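Local coordinates for catalase-3 (Neurospora crassa, PDB 4AJ9), which breaks hydrogen peroxide down to oxygen and water with a haem cofactor, protecting the cell from peroxide damage, at the interface of chains A and B and the interface of chains A and C. Numbering follows the deposited sequence. Chains: chain A/B/C, Catalase-3.

Contact 1 and contact 2 lie side by side on chain A, the centres of their C-alpha atoms about 11 Å apart, and they share helix 343-360: A:Pro343 at its first turn faces chain B, while A:Gln346, A:Gly347, A:Leu349 and A:Tyr350, one to two turns on, face chain C. Each partner brings helix 45-55, as B:Phe47 in contact 1 and C:Arg48 in contact 2, along with nearby loop residues. One helix of chain A therefore touches two neighbours of the four-chain assembly. The same helix carries A:Tyr352, the proximal haem ligand of catalases, and the centres of both contacts lie about 17 to 19 Å from A:His65 and A:Asn138.

Contact 1: the interface of chains A and B. Residues chain A 147-149, 343, 434; chain B 29-31, 33, 47.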
ATOM      1  N   ASP A 147      14.502  18.910 -20.053  1.00  5.71           N
ATOM      2  CA  ASP A 147      13.166  19.127 -19.495  1.00  6.22           C
ATOM      3  C   ASP A 147      12.718  17.837 -18.817  1.00  5.25           C
ATOM      4  O   ASP A 147      12.761  16.775 -19.428  1.00  1.13           O
ATOM      5  CB  ASP A 147      12.189  19.523 -20.616  1.00  6.07           C
ATOM      6  CG  ASP A 147      10.800  19.893 -20.102  1.00  2.03           C
ATOM      7  OD1 ASP A 147      10.310  19.237 -19.157  1.00  4.10           O
ATOM      8  OD2 ASP A 147      10.196  20.846 -20.653  1.00  3.22           O
ATOM      9  N   ALA A 148      12.319  17.945 -17.551  1.00  2.38           N
ATOM     10  CA  ALA A 148      11.999  16.791 -16.706  1.00  2.38           C
ATOM     11  C   ALA A 148      10.933  15.883 -17.286  1.00  2.68           C
ATOM     12  O   ALA A 148      10.836  14.709 -16.898  1.00  3.34           O
ATOM     13  CB  ALA A 148      11.541  17.260 -15.330  1.00  1.72           C
ATOM     14  N   ILE A 149      10.118  16.423 -18.188  1.00  2.11           N
ATOM     15  CA  ILE A 149       9.003  15.653 -18.722  1.00  2.28           C
ATOM     16  C   ILE A 149       9.524  14.452 -19.539  1.00  5.06           C
ATOM     17  O   ILE A 149       8.834  13.442 -19.711  1.00  2.04           O
ATOM     18  CB  ILE A 149       8.002  16.552 -19.507  1.00  2.40           C
ATOM     19  CG1 ILE A 149       6.666  15.826 -19.706  1.00  2.98           C
ATOM     20  CG2 ILE A 149       8.601  17.046 -20.842  1.00  2.76           C
ATOM     21  CD1 ILE A 149       5.483  16.737 -20.137  1.00  1.63           C
ATOM     22  N   PRO A 343      14.402  23.700 -16.431  1.00  6.03           N
ATOM     23  CA  PRO A 343      13.181  22.886 -16.560  1.00  5.00           C
ATOM     24  C   PRO A 343      13.382  21.418 -16.161  1.00  3.75           C
ATOM     25  O   PRO A 343      12.396  20.697 -15.979  1.00  5.08           O
ATOM     26  CB  PRO A 343      12.830  23.003 -18.050  1.00  4.72           C
ATOM     27  CG  PRO A 343      13.590  24.201 -18.539  1.00  8.62           C
ATOM     28  CD  PRO A 343      14.851  24.220 -17.733  1.00  4.54           C
ATOM     29  N   LEU A 434      10.856  25.058 -25.243  1.00  6.79           N
ATOM     30  CA  LEU A 434      12.138  25.245 -24.574  1.00  9.90           C
ATOM     31  C   LEU A 434      12.779  26.462 -25.231  1.00 11.59           C
ATOM     32  O   LEU A 434      12.580  26.694 -26.414  1.00  8.14           O
ATOM     33  CB  LEU A 434      13.013  24.013 -24.782  1.00 15.00           C
ATOM     34  CG  LEU A 434      13.600  23.220 -23.610  1.00 25.82           C
ATOM     35  CD1 LEU A 434      12.858  23.414 -22.281  1.00  9.45           C
ATOM     36  CD2 LEU A 434      13.672  21.751 -23.991  1.00 11.07           C
TER
ATOM     37  N   GLN B  29       6.426  16.197 -24.452  1.00  7.54           N
ATOM     38  CA  GLN B  29       7.864  16.401 -24.548  1.00  6.51           C
ATOM     39  C   GLN B  29       8.303  17.773 -24.011  1.00  6.80           C
ATOM     40  O   GLN B  29       9.496  18.056 -23.934  1.00  4.87           O
ATOM     41  CB  GLN B  29       8.318  16.200 -25.996  1.00  7.99           C
ATOM     42  CG  GLN B  29       8.251  14.745 -26.430  1.00  4.56           C
ATOM     43  CD  GLN B  29       9.170  13.881 -25.591  1.00  5.31           C
ATOM     44  OE1 GLN B  29      10.356  14.187 -25.428  1.00 10.58           O
ATOM     45  NE2 GLN B  29       8.625  12.816 -25.026  1.00  5.38           N
ATOM     46  N   PHE B  30       7.347  18.609 -23.613  1.00  1.93           N
ATOM     47  CA  PHE B  30       7.672  19.916 -23.045  1.00  4.69           C
ATOM     48  C   PHE B  30       6.788  20.220 -21.838  1.00  5.99           C
ATOM     49  O   PHE B  30       5.567  20.158 -21.942  1.00  5.55           O
ATOM     50  CB  PHE B  30       7.464  21.050 -24.065  1.00  5.77           C
ATOM     51  CG  PHE B  30       8.312  20.940 -25.307  1.00  5.78           C
ATOM     52  CD1 PHE B  30       7.869  20.215 -26.395  1.00  5.97           C
ATOM     53  CD2 PHE B  30       9.538  21.605 -25.396  1.00  4.70           C
ATOM     54  CE1 PHE B  30       8.640  20.131 -27.545  1.00 11.93           C
ATOM     55  CE2 PHE B  30      10.310  21.520 -26.535  1.00 11.34           C
ATOM     56  CZ  PHE B  30       9.866  20.788 -27.614  1.00  5.92           C
ATOM     57  N   SER B  31       7.403  20.595 -20.717  1.00  5.29           N
ATOM     58  CA  SER B  31       6.654  21.047 -19.548  1.00  4.11           C
ATOM     59  C   SER B  31       6.027  22.408 -19.850  1.00  8.58           C
ATOM     60  O   SER B  31       6.613  23.222 -20.561  1.00  9.75           O
ATOM     61  CB  SER B  31       7.567  21.171 -18.314  1.00  2.54           C
ATOM     62  OG  SER B  31       8.141  19.929 -17.956  1.00  4.94           O
ATOM     63  N   LYS B  33       5.201  26.099 -19.108  1.00  4.22           N
ATOM     64  CA  LYS B  33       6.024  27.076 -18.392  1.00  6.45           C
ATOM     65  C   LYS B  33       5.395  28.478 -18.369  1.00  9.67           C
ATOM     66  O   LYS B  33       4.656  28.866 -19.284  1.00  7.52           O
ATOM     67  CB  LYS B  33       7.440  27.130 -18.998  1.00  3.06           C
ATOM     68  CG  LYS B  33       8.125  25.748 -19.075  1.00  9.10           C
ATOM     69  CD  LYS B  33       9.510  25.847 -19.705  1.00  5.16           C
ATOM     70  CE  LYS B  33      10.130  24.467 -19.976  1.00 12.22           C
ATOM     71  NZ  LYS B  33       9.396  23.721 -21.039  1.00  8.15           N
ATOM     72  N   PHE B  47       2.269  16.737 -17.581  1.00  2.10           N
ATOM     73  CA  PHE B  47       3.512  16.421 -16.897  1.00  3.20           C
ATOM     74  C   PHE B  47       3.260  15.517 -15.700  1.00  4.47           C
ATOM     75  O   PHE B  47       3.904  14.479 -15.562  1.00  4.39           O
ATOM     76  CB  PHE B  47       4.254  17.669 -16.409  1.00  2.00           C
ATOM     77  CG  PHE B  47       5.438  17.339 -15.531  1.00  4.87           C
ATOM     78  CD1 PHE B  47       6.656  16.967 -16.094  1.00  5.38           C
ATOM     79  CD2 PHE B  47       5.315  17.352 -14.149  1.00  6.95           C
ATOM     80  CE1 PHE B  47       7.748  16.639 -15.269  1.00  3.78           C
ATOM     81  CE2 PHE B  47       6.386  17.021 -13.329  1.00  4.03           C
ATOM     82  CZ  PHE B  47       7.593  16.668 -13.888  1.00  1.76           C
TER
HETATM   83  O   HOH W   1       9.511  20.732 -15.637  1.00  5.33           O
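The phenyl ring of B:Phe47 meets chain A at its edge: the backbone carbonyl carbon of A:Ala148 and N of A:Ile149 lie in its plane, and A:Ile149 CB stands 3.7 Å from ring atom CD1. The two side chains run past each other in opposite directions. The ring of B:Phe30 meets A:Leu434 with CD2 and CE2, which lie near the backbone N, CE2 also near CB. A:Ile149 CG2, set between its own backbone N and carbonyl carbon, points to the B:Gln29-B:Phe30 backbone, 3.7 Å from B:Phe30 CA. The carboxylate of A:Asp147 is held at both oxygens. OD1 offers its syn lone pair to the hydroxyl OG of B:Ser31 at 2.6 Å, and on its anti side takes N of A:Ile149 at 3.0 Å. OD2 accepts B:Ser31 N at 2.8 Å and the ammonium NZ of B:Lys33 at 3.0 Å, from opposite faces of the carboxylate; the lysine, arriving tip to tip and nearly along the C-O axis, makes a salt bridge. A bend at the end of the lysine chain (chi4 67°) also lets NZ bond to B:Ser31 O. The side chains of B:Lys33 and A:Pro343 cross at about a right angle, B:Lys33 CE 3.6 Å from A:Pro343 CB, while A:Leu434 CD1 packs on that same methylene at 3.7 Å. A water joins B:Ser31 OG to A:Pro343 O. In the catalase fold, A:Asp147 immediately precedes 3-10 helix 148-150, A:Pro343 begins helix 343-360, and chain B brings the loop before strand 33-34 together with helix 45-55.

Contact 2: the interface of chains A and C. Residues chain A 346-347, 349-350; chain C 42, 48.
A:Gln346, A:Gly347, A:Leu349 and A:Tyr350 all have helical backbone torsions within helix 343-360, and C:Leu42 and C:Arg48 meet this helix at the backbone carbonyls of A:Gln346 and A:Leu349. In the catalase family this is the helix that carries the proximal haem tyrosine, here A:Tyr352. The isobutyl group of C:Leu42, its CG anti to the backbone N (chi1 -173°), brings both methyls to the helix. CD1 lies 3.8 Å from A:Tyr350 CB, while CD2 touches the carbonyl O of A:Gln346 at 3.5 Å and also approaches A:Gly347 CA. The leucine thus meets the tyrosine at the tyrosine's CB methylene. C:Arg48 bends at chi3 (-65°) and grips the C:Leu42 carbonyl O side-on with two nitrogens, NE at 3.0 Å and NH2 at 2.8 Å, the latter nearly in line with the C=O. This grip within chain C should steady the guanidinium against the helix. One of its faces has A:Tyr350 CA 3.7 Å above it, offset toward the rim, and NH2 packs near A:Leu349 CB. The direct bond from NH1 to the A:Leu349 carbonyl O is weak, long at 3.2 Å and bent to 123° at the hydrogen. Two waters supplement it: one links NH1 and NH2 to A:Leu349 O, and the other carries NH1 on to A:Tyr350 O, 2.9 Å from that water.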
ATOM      1  N   GLN A 346      12.987  21.754 -12.242  1.00  2.55           N
ATOM      2  CA  GLN A 346      11.607  22.074 -11.912  1.00  3.84           C
ATOM      3  C   GLN A 346      10.760  20.827 -11.722  1.00  3.21           C
ATOM      4  O   GLN A 346       9.990  20.740 -10.777  1.00  3.88           O
ATOM      5  CB  GLN A 346      11.002  22.976 -12.986  1.00  3.83           C
ATOM      6  CG  GLN A 346      11.587  24.386 -12.997  1.00  4.01           C
ATOM      7  CD  GLN A 346      10.902  25.297 -12.009  1.00  8.86           C
ATOM      8  OE1 GLN A 346       9.669  25.353 -11.954  1.00  4.04           O
ATOM      9  NE2 GLN A 346      11.691  26.008 -11.209  1.00  4.32           N
ATOM     10  N   GLY A 347      10.910  19.859 -12.614  1.00  2.37           N
ATOM     11  CA  GLY A 347      10.127  18.636 -12.537  1.00  5.24           C
ATOM     12  C   GLY A 347      10.602  17.676 -11.461  1.00  5.09           C
ATOM     13  O   GLY A 347       9.799  16.954 -10.868  1.00  2.42           O
ATOM     14  N   LEU A 349      11.402  18.422  -8.548  1.00  4.27           N
ATOM     15  CA  LEU A 349      10.785  18.824  -7.283  1.00  1.67           C
ATOM     16  C   LEU A 349       9.511  18.020  -7.040  1.00  4.39           C
ATOM     17  O   LEU A 349       9.230  17.597  -5.916  1.00  4.09           O
ATOM     18  CB  LEU A 349      10.500  20.333  -7.275  1.00  3.59           C
ATOM     19  CG  LEU A 349      11.767  21.163  -7.530  1.00  4.23           C
ATOM     20  CD1 LEU A 349      11.486  22.647  -7.485  1.00  2.72           C
ATOM     21  CD2 LEU A 349      12.862  20.800  -6.529  1.00  2.69           C
ATOM     22  N   TYR A 350       8.743  17.821  -8.106  1.00  5.43           N
ATOM     23  CA  TYR A 350       7.518  17.042  -8.037  1.00  2.01           C
ATOM     24  C   TYR A 350       7.809  15.551  -7.870  1.00  3.58           C
ATOM     25  O   TYR A 350       7.207  14.879  -7.032  1.00  2.98           O
ATOM     26  CB  TYR A 350       6.667  17.249  -9.305  1.00  5.14           C
ATOM     27  CG  TYR A 350       5.586  16.196  -9.422  1.00  3.07           C
ATOM     28  CD1 TYR A 350       4.409  16.311  -8.700  1.00  2.99           C
ATOM     29  CD2 TYR A 350       5.764  15.068 -10.227  1.00  2.81           C
ATOM     30  CE1 TYR A 350       3.433  15.340  -8.769  1.00  5.28           C
ATOM     31  CE2 TYR A 350       4.785  14.082 -10.310  1.00  2.48           C
ATOM     32  CZ  TYR A 350       3.618  14.237  -9.577  1.00  3.89           C
ATOM     33  OH  TYR A 350       2.637  13.289  -9.636  1.00  3.65           O
TER
ATOM     34  N   LEU C  42       4.861  24.696  -9.802  1.00  4.81           N
ATOM     35  CA  LEU C  42       5.212  23.347  -9.380  1.00  2.74           C
ATOM     36  C   LEU C  42       6.345  23.387  -8.352  1.00  6.08           C
ATOM     37  O   LEU C  42       6.460  22.496  -7.513  1.00  6.55           O
ATOM     38  CB  LEU C  42       5.664  22.532 -10.593  1.00  2.67           C
ATOM     39  CG  LEU C  42       5.928  21.032 -10.387  1.00  3.88           C
ATOM     40  CD1 LEU C  42       4.607  20.286 -10.096  1.00  5.82           C
ATOM     41  CD2 LEU C  42       6.622  20.442 -11.631  1.00  3.45           C
ATOM     42  N   ARG C  48       2.960  21.571  -1.866  1.00  4.02           N
ATOM     43  CA  ARG C  48       2.868  20.134  -2.140  1.00  3.76           C
ATOM     44  C   ARG C  48       3.087  19.265  -0.907  1.00  4.05           C
ATOM     45  O   ARG C  48       2.348  18.293  -0.707  1.00  5.30           O
ATOM     46  CB  ARG C  48       3.738  19.700  -3.328  1.00  4.52           C
ATOM     47  CG  ARG C  48       3.059  19.947  -4.703  1.00  2.13           C
ATOM     48  CD  ARG C  48       3.935  19.471  -5.895  1.00  4.49           C
ATOM     49  NE  ARG C  48       5.154  20.272  -5.965  1.00  2.99           N
ATOM     50  CZ  ARG C  48       6.322  19.893  -5.455  1.00  3.68           C
ATOM     51  NH1 ARG C  48       6.454  18.697  -4.890  1.00  2.02           N
ATOM     52  NH2 ARG C  48       7.360  20.703  -5.528  1.00  4.05           N
TER
HETATM   53  O   HOH W   2       9.014  19.572  -3.610  1.00  5.90           O
HETATM   54  O   HOH W   3       5.043  16.187  -5.648  1.00  6.23           O